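Local coordinates for protein GDSL-like Lipase (Parabacteroides distasonis, PDB 3P94) that probably hydrolyses ester bonds as a serine hydrolase of the SGNH superfamily, perhaps acting on lysophospholipids, at residues T59-I71 with N102-I115. Sequence-based numbering, arbitrary orientation. Where two conformers were deposited one is given.
Sequences TSEMLVRFRQDVI and NLVSMAELAKANHI
Thr59 OG1 is gripped by two residues: Asn102 ND2 donates to it at 2.9 Å, nearly straight (164°) and within the plane of its own amide, while Asp86 OD2 is its other hydrogen-bond partner. Chi1 of 60° tucks the Thr59 hydroxyl between N and C of its own backbone and turns CG2 to Leu103 CD2. Asn102 ND2 also makes a weak, bent bond to Ser60 OG, bridging the hydroxyls of two consecutive residues. Beyond this polar end the packing turns apolar, an example of knobs fitting into holes. The selenomethionine Met106 lies among Thr59, Met62, Leu63 and Phe66; its CB stands over one face of the Phe66 ring, 4.1 Å from the centroid, and its selenium lies obliquely beside it, a Met-aromatic contact. Val70 CB covers the opposite face. Leu63 CD1 and Leu109 CD1 meet at 3.7 Å, and Ile71 CG2 rests against OD1 of Asn113, whose ND2 donates almost straight to Leu109 O. A Schellman motif, with His114 at positive phi and Ile115 N bonded to Ala110 O, ends the helix before strand 116-120. Segments 59-71 and 102-112 run nearly parallel (15°), axes 9.4 Å apart; such helices packed on a parallel sheet are characteristic of the flavodoxin-like fold of SGNH hydrolases.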
ATOM      1  N   THR A  59      -0.647  -3.676  -8.168  1.00 12.95           N
ATOM      2  CA  THR A  59       0.814  -3.455  -8.140  1.00 12.54           C
ATOM      3  C   THR A  59       1.344  -3.073  -9.538  1.00 15.13           C
ATOM      4  O   THR A  59       2.383  -2.422  -9.615  1.00 14.21           O
ATOM      5  CB  THR A  59       1.533  -4.683  -7.594  1.00 18.38           C
ATOM      6  OG1 THR A  59       1.254  -5.799  -8.428  1.00 12.11           O
ATOM      7  CG2 THR A  59       1.181  -4.983  -6.124  1.00 16.36           C
ATOM      8  N   SER A  60       0.627  -3.470 -10.635  1.00 12.44           N
ATOM      9  CA  SER A  60       1.044  -3.156 -12.006  1.00 12.95           C
ATOM     10  C   SER A  60       0.976  -1.639 -12.278  1.00 15.18           C
ATOM     11  O   SER A  60       1.975  -1.077 -12.724  1.00 14.99           O
ATOM     12  CB  SER A  60       0.217  -3.932 -13.024  1.00 16.50           C
ATOM     13  OG  SER A  60       0.585  -5.301 -13.001  1.00 19.75           O
ATOM     14  N   GLU A  61      -0.163  -0.970 -11.972  1.00 13.09           N
ATOM     15  CA  GLU A  61      -0.288   0.487 -12.174  1.00 12.40           C
ATOM     16  C   GLU A  61       0.689   1.214 -11.280  1.00 14.90           C
ATOM     17  O   GLU A  61       1.298   2.201 -11.682  1.00 13.71           O
ATOM     18  CB  GLU A  61      -1.710   1.004 -11.903  1.00 13.35           C
ATOM     19  CG  GLU A  61      -2.752   0.485 -12.885  1.00 15.11           C
ATOM     20  CD  GLU A  61      -3.566  -0.690 -12.372  1.00 27.08           C
ATOM     21  OE1 GLU A  61      -3.091  -1.412 -11.463  1.00 19.69           O
ATOM     22  OE2 GLU A  61      -4.706  -0.862 -12.856  1.00 23.07           O
HETATM   23  N   MSE A  62       0.860   0.696 -10.069  1.00  9.38           N
HETATM   24  CA  MSE A  62       1.749   1.285  -9.092  1.00  7.87           C
HETATM   25  C   MSE A  62       3.204   1.253  -9.545  1.00 12.86           C
HETATM   26  O   MSE A  62       3.898   2.270  -9.401  1.00 13.02           O
HETATM   27  CB  MSE A  62       1.565   0.580  -7.753  1.00  8.80           C
HETATM   28  CG  MSE A  62       0.316   1.014  -7.051  1.00 14.43           C
HETATM   29 SE   MSE A  62       0.315   0.197  -5.313  0.75 19.58          SE
HETATM   30  CE  MSE A  62      -1.567  -0.426  -5.373  1.00 17.42           C
ATOM     31  N   LEU A  63       3.665   0.126 -10.120  1.00 11.15           N
ATOM     32  CA  LEU A  63       5.040   0.018 -10.630  1.00 10.30           C
ATOM     33  C   LEU A  63       5.271   1.055 -11.758  1.00 13.69           C
ATOM     34  O   LEU A  63       6.332   1.682 -11.809  1.00 14.34           O
ATOM     35  CB  LEU A  63       5.334  -1.418 -11.130  1.00  9.89           C
ATOM     36  CG  LEU A  63       6.700  -1.660 -11.808  1.00 14.04           C
ATOM     37  CD1 LEU A  63       7.875  -1.293 -10.878  1.00 13.43           C
ATOM     38  CD2 LEU A  63       6.837  -3.097 -12.271  1.00 14.36           C
ATOM     39  N   VAL A  64       4.268   1.263 -12.622  1.00 10.84           N
ATOM     40  CA  VAL A  64       4.349   2.226 -13.728  1.00 10.54           C
ATOM     41  C   VAL A  64       4.264   3.691 -13.186  1.00 15.39           C
ATOM     42  O   VAL A  64       5.024   4.551 -13.627  1.00 14.50           O
ATOM     43  CB  VAL A  64       3.279   1.920 -14.807  1.00 14.64           C
ATOM     44  CG1 VAL A  64       3.135   3.066 -15.813  1.00 14.24           C
ATOM     45  CG2 VAL A  64       3.622   0.621 -15.533  1.00 14.48           C
ATOM     46  N   ARG A  65       3.388   3.946 -12.215  1.00 13.56           N
ATOM     47  CA  ARG A  65       3.185   5.261 -11.580  1.00 13.98           C
ATOM     48  C   ARG A  65       4.334   5.643 -10.610  1.00 17.34           C
ATOM     49  O   ARG A  65       4.489   6.819 -10.269  1.00 15.46           O
ATOM     50  CB  ARG A  65       1.853   5.199 -10.805  1.00 17.26           C
ATOM     51  CG  ARG A  65       1.380   6.513 -10.260  1.00 21.38           C
ATOM     52  CD  ARG A  65      -0.068   6.476  -9.877  1.00 21.56           C
ATOM     53  NE  ARG A  65      -0.425   5.489  -8.841  1.00 16.22           N
ATOM     54  CZ  ARG A  65      -0.402   5.715  -7.530  1.00 26.19           C
ATOM     55  NH1 ARG A  65       0.098   6.847  -7.052  1.00 13.65           N
ATOM     56  NH2 ARG A  65      -0.863   4.805  -6.687  1.00 17.43           N
ATOM     57  N   PHE A  66       5.117   4.640 -10.154  1.00 16.08           N
ATOM     58  CA  PHE A  66       6.194   4.754  -9.168  1.00 14.92           C
ATOM     59  C   PHE A  66       7.186   5.876  -9.445  1.00 18.05           C
ATOM     60  O   PHE A  66       7.591   6.562  -8.510  1.00 16.05           O
ATOM     61  CB  PHE A  66       6.960   3.420  -9.047  1.00 16.72           C
ATOM     62  CG  PHE A  66       7.611   3.200  -7.703  1.00 17.67           C
ATOM     63  CD1 PHE A  66       6.850   2.830  -6.594  1.00 20.22           C
ATOM     64  CD2 PHE A  66       8.983   3.333  -7.550  1.00 18.72           C
ATOM     65  CE1 PHE A  66       7.450   2.627  -5.349  1.00 20.41           C
ATOM     66  CE2 PHE A  66       9.583   3.124  -6.304  1.00 21.47           C
ATOM     67  CZ  PHE A  66       8.812   2.769  -5.215  1.00 19.72           C
ATOM     68  N   ARG A  67       7.601   6.053 -10.709  1.00 15.68           N
ATOM     69  CA  ARG A  67       8.576   7.088 -11.066  1.00 14.69           C
ATOM     70  C   ARG A  67       8.033   8.522 -10.774  1.00 15.52           C
ATOM     71  O   ARG A  67       8.742   9.312 -10.164  1.00 14.46           O
ATOM     72  CB  ARG A  67       9.008   6.932 -12.530  1.00 14.53           C
ATOM     73  CG  ARG A  67      10.000   7.985 -13.018  1.00 20.59           C
ATOM     74  CD  ARG A  67      10.857   7.474 -14.174  1.00 18.91           C
ATOM     75  NE  ARG A  67      11.554   6.237 -13.818  1.00 18.21           N
ATOM     76  CZ  ARG A  67      12.679   6.177 -13.110  1.00 26.33           C
ATOM     77  NH1 ARG A  67      13.291   7.290 -12.727  1.00 15.05           N
ATOM     78  NH2 ARG A  67      13.206   5.000 -12.790  1.00 13.51           N
ATOM     79  N   GLN A  68       6.788   8.831 -11.180  1.00 12.21           N
ATOM     80  CA  GLN A  68       6.183  10.156 -10.995  0.60 11.74           C
ATOM     81  C   GLN A  68       5.788  10.428  -9.541  1.00 15.17           C
ATOM     82  O   GLN A  68       6.048  11.511  -9.023  1.00 14.61           O
ATOM     83  CB  GLN A  68       4.942  10.310 -11.901  0.60 12.84           C
ATOM     84  CG  GLN A  68       4.236  11.678 -11.758  0.60 10.03           C
ATOM     85  CD  GLN A  68       2.893  11.762 -12.426  0.60 18.52           C
ATOM     86  OE1 GLN A  68       2.793  12.150 -13.593  0.60 11.99           O
ATOM     87  NE2 GLN A  68       1.832  11.456 -11.679  0.60  6.18           N
ATOM     88  N   ASP A  69       5.131   9.466  -8.906  1.00 11.95           N
ATOM     89  CA  ASP A  69       4.595   9.658  -7.572  1.00 11.39           C
ATOM     90  C   ASP A  69       5.507   9.271  -6.420  1.00 15.59           C
ATOM     91  O   ASP A  69       5.145   9.546  -5.279  1.00 12.02           O
ATOM     92  CB  ASP A  69       3.238   8.947  -7.486  1.00 11.82           C
ATOM     93  CG  ASP A  69       2.130   9.681  -8.260  1.00 19.06           C
ATOM     94  OD1 ASP A  69       2.390  10.796  -8.768  1.00 20.27           O
ATOM     95  OD2 ASP A  69       1.005   9.148  -8.334  1.00 18.92           O
ATOM     96  N   VAL A  70       6.694   8.681  -6.691  1.00 15.05           N
ATOM     97  CA  VAL A  70       7.630   8.308  -5.629  1.00 15.04           C
ATOM     98  C   VAL A  70       9.034   8.819  -5.969  1.00 17.51           C
ATOM     99  O   VAL A  70       9.517   9.710  -5.288  1.00 16.31           O
ATOM    100  CB  VAL A  70       7.663   6.776  -5.282  1.00 18.71           C
ATOM    101  CG1 VAL A  70       8.684   6.481  -4.184  1.00 18.35           C
ATOM    102  CG2 VAL A  70       6.291   6.260  -4.876  1.00 18.21           C
ATOM    103  N   ILE A  71       9.688   8.243  -6.997  1.00 14.57           N
ATOM    104  CA  ILE A  71      11.080   8.571  -7.380  1.00 14.25           C
ATOM    105  C   ILE A  71      11.277  10.084  -7.594  1.00 19.17           C
ATOM    106  O   ILE A  71      12.197  10.663  -7.004  1.00 17.23           O
ATOM    107  CB  ILE A  71      11.548   7.773  -8.628  1.00 16.59           C
ATOM    108  CG1 ILE A  71      11.493   6.228  -8.364  1.00 16.15           C
ATOM    109  CG2 ILE A  71      12.956   8.238  -9.075  1.00 17.03           C
ATOM    110  CD1 ILE A  71      11.650   5.316  -9.538  1.00 18.59           C
ATOM    111  N   ASN A 102       6.190  -7.525  -8.891  1.00 13.74           N
ATOM    112  CA  ASN A 102       5.954  -6.093  -9.057  1.00 13.00           C
ATOM    113  C   ASN A 102       6.430  -5.327  -7.820  1.00 16.52           C
ATOM    114  O   ASN A 102       7.014  -4.246  -7.957  1.00 14.45           O
ATOM    115  CB  ASN A 102       4.478  -5.810  -9.306  1.00 10.86           C
ATOM    116  CG  ASN A 102       4.016  -6.034 -10.717  1.00 19.44           C
ATOM    117  OD1 ASN A 102       4.792  -6.030 -11.663  1.00 16.10           O
ATOM    118  ND2 ASN A 102       2.726  -6.170 -10.893  1.00 19.33           N
ATOM    119  N   LEU A 103       6.170  -5.891  -6.614  1.00 13.25           N
ATOM    120  CA  LEU A 103       6.598  -5.277  -5.348  1.00 12.95           C
ATOM    121  C   LEU A 103       8.129  -5.282  -5.260  1.00 15.55           C
ATOM    122  O   LEU A 103       8.699  -4.284  -4.837  1.00 13.92           O
ATOM    123  CB  LEU A 103       5.965  -6.002  -4.138  1.00 13.11           C
ATOM    124  CG  LEU A 103       4.417  -5.908  -4.022  1.00 18.26           C
ATOM    125  CD1 LEU A 103       3.872  -6.976  -3.076  1.00 19.39           C
ATOM    126  CD2 LEU A 103       3.973  -4.535  -3.554  1.00 19.99           C
ATOM    127  N   VAL A 104       8.789  -6.375  -5.709  1.00 12.45           N
ATOM    128  CA  VAL A 104      10.267  -6.489  -5.735  1.00 12.34           C
ATOM    129  C   VAL A 104      10.851  -5.431  -6.702  1.00 16.34           C
ATOM    130  O   VAL A 104      11.843  -4.779  -6.371  1.00 13.93           O
ATOM    131  CB  VAL A 104      10.749  -7.919  -6.099  1.00 16.66           C
ATOM    132  CG1 VAL A 104      12.273  -7.988  -6.254  1.00 16.67           C
ATOM    133  CG2 VAL A 104      10.275  -8.933  -5.063  1.00 16.73           C
ATOM    134  N   SER A 105      10.219  -5.241  -7.873  1.00 12.73           N
ATOM    135  CA  SER A 105      10.675  -4.240  -8.842  1.00 12.40           C
ATOM    136  C   SER A 105      10.535  -2.823  -8.259  1.00 14.23           C
ATOM    137  O   SER A 105      11.447  -2.024  -8.440  1.00 13.98           O
ATOM    138  CB  SER A 105       9.917  -4.377 -10.150  1.00 13.86           C
ATOM    139  OG  SER A 105      10.424  -5.493 -10.857  1.00 20.12           O
HETATM  140  N   MSE A 106       9.435  -2.528  -7.508  1.00 10.95           N
HETATM  141  CA  MSE A 106       9.281  -1.224  -6.825  1.00  8.42           C
HETATM  142  C   MSE A 106      10.403  -1.038  -5.784  1.00 14.05           C
HETATM  143  O   MSE A 106      11.017   0.035  -5.735  1.00 14.58           O
HETATM  144  CB  MSE A 106       7.913  -1.084  -6.150  1.00  8.75           C
HETATM  145  CG  MSE A 106       6.752  -0.914  -7.139  1.00 13.21           C
HETATM  146 SE   MSE A 106       5.089  -0.511  -6.171  0.75 15.93          SE
HETATM  147  CE  MSE A 106       4.149  -2.156  -6.559  1.00 12.86           C
ATOM    148  N   ALA A 107      10.700  -2.090  -4.990  1.00 12.21           N
ATOM    149  CA  ALA A 107      11.757  -2.053  -3.970  1.00 12.74           C
ATOM    150  C   ALA A 107      13.115  -1.780  -4.608  1.00 17.39           C
ATOM    151  O   ALA A 107      13.870  -0.952  -4.100  1.00 17.67           O
ATOM    152  CB  ALA A 107      11.791  -3.367  -3.181  1.00 14.17           C
ATOM    153  N   GLU A 108      13.409  -2.439  -5.740  1.00 14.24           N
ATOM    154  CA  GLU A 108      14.687  -2.281  -6.440  1.00 14.99           C
ATOM    155  C   GLU A 108      14.815  -0.885  -7.069  1.00 19.08           C
ATOM    156  O   GLU A 108      15.908  -0.314  -7.039  1.00 19.04           O
ATOM    157  CB  GLU A 108      14.876  -3.384  -7.484  1.00 17.08           C
ATOM    158  CG  GLU A 108      15.138  -4.747  -6.849  1.00 25.16           C
ATOM    159  CD  GLU A 108      15.515  -5.889  -7.775  1.00 35.26           C
ATOM    160  OE1 GLU A 108      15.405  -5.737  -9.012  1.00 23.24           O
ATOM    161  OE2 GLU A 108      15.939  -6.942  -7.252  1.00 23.62           O
ATOM    162  N   LEU A 109      13.712  -0.321  -7.598  1.00 15.82           N
ATOM    163  CA  LEU A 109      13.720   1.038  -8.160  1.00 15.80           C
ATOM    164  C   LEU A 109      13.953   2.069  -7.059  1.00 16.47           C
ATOM    165  O   LEU A 109      14.707   3.022  -7.267  1.00 15.35           O
ATOM    166  CB  LEU A 109      12.404   1.357  -8.912  1.00 15.48           C
ATOM    167  CG  LEU A 109      12.229   0.725 -10.287  1.00 19.65           C
ATOM    168  CD1 LEU A 109      10.832   0.994 -10.813  1.00 20.21           C
ATOM    169  CD2 LEU A 109      13.279   1.232 -11.297  1.00 19.80           C
ATOM    170  N   ALA A 110      13.321   1.868  -5.882  1.00 12.56           N
ATOM    171  CA  ALA A 110      13.492   2.753  -4.735  1.00 12.66           C
ATOM    172  C   ALA A 110      14.937   2.709  -4.232  1.00 15.63           C
ATOM    173  O   ALA A 110      15.516   3.772  -3.999  1.00 15.98           O
ATOM    174  CB  ALA A 110      12.533   2.361  -3.617  1.00 13.71           C
ATOM    175  N   LYS A 111      15.529   1.499  -4.091  1.00 11.04           N
ATOM    176  CA  LYS A 111      16.900   1.377  -3.603  0.60 11.53           C
ATOM    177  C   LYS A 111      17.905   2.039  -4.580  1.00 16.84           C
ATOM    178  O   LYS A 111      18.844   2.713  -4.134  1.00 16.99           O
ATOM    179  CB  LYS A 111      17.262  -0.092  -3.340  0.60 14.18           C
ATOM    180  CG  LYS A 111      18.623  -0.266  -2.661  0.60 19.35           C
ATOM    181  CD  LYS A 111      19.005  -1.739  -2.520  0.60 33.11           C
ATOM    182  CE  LYS A 111      20.483  -1.941  -2.272  0.60 40.16           C
ATOM    183  NZ  LYS A 111      20.928  -1.339  -0.986  0.60 48.00           N
ATOM    184  N   ALA A 112      17.701   1.876  -5.899  1.00 14.58           N
ATOM    185  CA  ALA A 112      18.564   2.472  -6.928  1.00 14.75           C
ATOM    186  C   ALA A 112      18.514   4.016  -6.889  1.00 19.14           C
ATOM    187  O   ALA A 112      19.451   4.676  -7.330  1.00 18.90           O
ATOM    188  CB  ALA A 112      18.139   1.972  -8.298  1.00 15.32           C
ATOM    189  N   ASN A 113      17.429   4.568  -6.333  1.00 16.83           N
ATOM    190  CA  ASN A 113      17.212   6.005  -6.206  1.00 17.50           C
ATOM    191  C   ASN A 113      17.386   6.494  -4.753  1.00 22.57           C
ATOM    192  O   ASN A 113      17.025   7.633  -4.432  1.00 22.52           O
ATOM    193  CB  ASN A 113      15.838   6.363  -6.762  1.00 14.96           C
ATOM    194  CG  ASN A 113      15.849   6.313  -8.258  1.00 24.75           C
ATOM    195  OD1 ASN A 113      16.227   7.283  -8.920  1.00 16.93           O
ATOM    196  ND2 ASN A 113      15.528   5.157  -8.813  1.00 14.65           N
ATOM    197  N   HIS A 114      18.004   5.643  -3.908  1.00 20.53           N
ATOM    198  CA  HIS A 114      18.381   5.874  -2.507  1.00 22.32           C
ATOM    199  C   HIS A 114      17.166   6.187  -1.617  1.00 24.16           C
ATOM    200  O   HIS A 114      17.249   7.014  -0.702  1.00 24.47           O
ATOM    201  CB  HIS A 114      19.465   6.973  -2.381  1.00 25.10           C
ATOM    202  CG  HIS A 114      20.445   7.003  -3.518  1.00 30.17           C
ATOM    203  ND1 HIS A 114      20.420   8.026  -4.454  1.00 33.10           N
ATOM    204  CD2 HIS A 114      21.392   6.107  -3.879  1.00 32.81           C
ATOM    205  CE1 HIS A 114      21.374   7.742  -5.329  1.00 32.87           C
ATOM    206  NE2 HIS A 114      21.987   6.597  -5.028  1.00 33.22           N
ATOM    207  N   ILE A 115      16.051   5.497  -1.874  1.00 17.20           N
ATOM    208  CA  ILE A 115      14.820   5.626  -1.090  1.00 15.72           C
ATOM    209  C   ILE A 115      14.672   4.362  -0.241  1.00 19.38           C
ATOM    210  O   ILE A 115      14.760   3.260  -0.783  1.00 18.66           O
ATOM    211  CB  ILE A 115      13.580   5.872  -2.010  1.00 17.73           C
ATOM    212  CG1 ILE A 115      13.760   7.137  -2.886  1.00 18.24           C
ATOM    213  CG2 ILE A 115      12.299   5.965  -1.193  1.00 17.63           C
ATOM    214  CD1 ILE A 115      12.898   7.188  -4.182  1.00 19.20           C
TER